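Local coordinates for protein putative kinase (Chloroflexus aurantiacus, PDB 2RHM) that is of unknown function but has the P-loop nucleoside triphosphate hydrolase fold and is probably a kinase that binds a nucleotide, at residues I107-V112 against V179-Q184. Sequence-based numbering, arbitrary orientation.
Sequences IQIRCV and VQWVRQ
W181 has CG anti to its backbone N (chi1 -176°), and its six-membered ring reaches I107 of the strand. I107 holds CG2 anti to its own N, and that methyl meets W181 CZ3 at 3.6 Å. The side chains of I107 and W181 point opposite ways as they pass. W181 CH2 also lies 3.9 Å from the backbone O of Q108, and I109 CG1 stands 4.2 Å from W181 CZ3. I109 is extended (chi2 178°), which carries its CD1 to 3.6 Å from V182 CG2. The I109 chain lies roughly perpendicular to that of V182. The strand and helix segments run nearly antiparallel; their axes come within 9.9 Å. Through I107 and I109, helix 175-187 packs on a face of the parallel sheet, against strand 105-112. L25 of helix 18-29 touches both I109 and V182, and L163 of the edge strand 162-166 touches W181. An alanine in place of W181 would probably open a gap beside I107 CG2 and I109 CG1. The contact is mostly apolar and largely buried, so shape and burial, rather than charge, join this C-terminal helix to the sheet of the P-loop fold.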
# COMPACT_ATOMS: atom_id res chain seq x y z
N ILE B 107 17.89 5.83 4.00
CA ILE B 107 18.33 7.16 3.59
C ILE B 107 17.23 8.07 4.12
O ILE B 107 16.07 7.81 3.87
CB ILE B 107 18.43 7.30 2.08
CG1 ILE B 107 19.46 6.30 1.51
CG2 ILE B 107 18.83 8.75 1.72
CD1 ILE B 107 19.46 6.23 -0.00
N GLN B 108 17.58 9.12 4.85
CA GLN B 108 16.58 9.94 5.51
C GLN B 108 16.69 11.42 5.16
O GLN B 108 17.79 11.98 5.11
CB GLN B 108 16.64 9.75 7.04
CG GLN B 108 15.47 10.40 7.79
CD GLN B 108 15.41 10.04 9.29
OE1 GLN B 108 14.47 10.44 9.98
NE2 GLN B 108 16.40 9.30 9.79
N ILE B 109 15.54 11.99 4.82
CA ILE B 109 15.42 13.43 4.56
C ILE B 109 14.42 14.02 5.55
O ILE B 109 13.27 13.55 5.67
CB ILE B 109 14.98 13.75 3.13
CG1 ILE B 109 15.92 13.10 2.13
CG2 ILE B 109 14.94 15.26 2.91
CD1 ILE B 109 15.55 13.31 0.74
N ARG B 110 14.88 15.01 6.31
CA ARG B 110 14.06 15.68 7.29
C ARG B 110 13.77 17.09 6.80
O ARG B 110 14.68 17.84 6.47
CB ARG B 110 14.73 15.75 8.66
CG ARG B 110 13.94 16.62 9.60
CD ARG B 110 14.56 16.78 10.93
NE ARG B 110 15.88 17.42 10.87
CZ ARG B 110 16.50 17.91 11.93
NH1 ARG B 110 15.93 17.84 13.12
NH2 ARG B 110 17.70 18.47 11.81
N CYS B 111 12.49 17.43 6.73
CA CYS B 111 12.09 18.76 6.33
C CYS B 111 11.80 19.59 7.55
O CYS B 111 11.26 19.09 8.51
CB CYS B 111 10.84 18.70 5.47
SG CYS B 111 11.08 17.76 3.97
N VAL B 112 12.18 20.87 7.50
CA VAL B 112 11.96 21.79 8.61
C VAL B 112 11.57 23.15 8.02
O VAL B 112 11.78 23.41 6.85
CB VAL B 112 13.24 21.93 9.49
CG1 VAL B 112 13.66 20.58 10.10
CG2 VAL B 112 14.39 22.53 8.69
N VAL B 179 17.23 15.53 -5.09
CA VAL B 179 17.14 14.24 -5.77
C VAL B 179 18.53 13.65 -6.02
O VAL B 179 18.75 12.47 -5.76
CB VAL B 179 16.38 14.34 -7.11
CG1 VAL B 179 16.54 13.04 -7.92
CG2 VAL B 179 14.91 14.65 -6.87
N GLN B 180 19.47 14.48 -6.50
CA GLN B 180 20.85 14.00 -6.75
C GLN B 180 21.56 13.52 -5.48
O GLN B 180 22.32 12.55 -5.54
CB GLN B 180 21.71 15.07 -7.45
CG GLN B 180 21.27 15.36 -8.87
CD GLN B 180 21.01 14.10 -9.65
OE1 GLN B 180 21.85 13.20 -9.69
NE2 GLN B 180 19.82 14.02 -10.26
N TRP B 181 21.35 14.22 -4.38
CA TRP B 181 21.87 13.79 -3.08
C TRP B 181 21.43 12.36 -2.76
O TRP B 181 22.26 11.52 -2.42
CB TRP B 181 21.43 14.76 -1.99
CG TRP B 181 22.02 14.44 -0.63
CD1 TRP B 181 23.21 14.87 -0.12
CD2 TRP B 181 21.44 13.60 0.37
NE1 TRP B 181 23.39 14.36 1.14
CE2 TRP B 181 22.32 13.57 1.47
CE3 TRP B 181 20.25 12.87 0.45
CZ2 TRP B 181 22.05 12.83 2.63
CZ3 TRP B 181 19.98 12.15 1.59
CH2 TRP B 181 20.88 12.13 2.66
N VAL B 182 20.14 12.09 -2.91
CA VAL B 182 19.61 10.73 -2.73
C VAL B 182 20.23 9.75 -3.75
O VAL B 182 20.65 8.67 -3.39
CB VAL B 182 18.05 10.67 -2.82
CG1 VAL B 182 17.56 9.24 -2.67
CG2 VAL B 182 17.42 11.53 -1.76
N ARG B 183 20.29 10.14 -5.03
CA ARG B 183 20.87 9.26 -6.05
C ARG B 183 22.29 8.84 -5.70
O ARG B 183 22.63 7.67 -5.80
CB ARG B 183 20.85 9.89 -7.45
CG ARG B 183 19.48 10.02 -8.02
CD ARG B 183 19.49 10.49 -9.47
NE ARG B 183 19.88 9.43 -10.40
CZ ARG B 183 21.06 9.31 -11.00
NH1 ARG B 183 22.04 10.19 -10.80
NH2 ARG B 183 21.27 8.29 -11.84
N GLN B 184 23.11 9.81 -5.28
CA GLN B 184 24.49 9.51 -4.92
C GLN B 184 24.50 8.44 -3.84
O GLN B 184 25.20 7.43 -3.95
CB GLN B 184 25.23 10.75 -4.44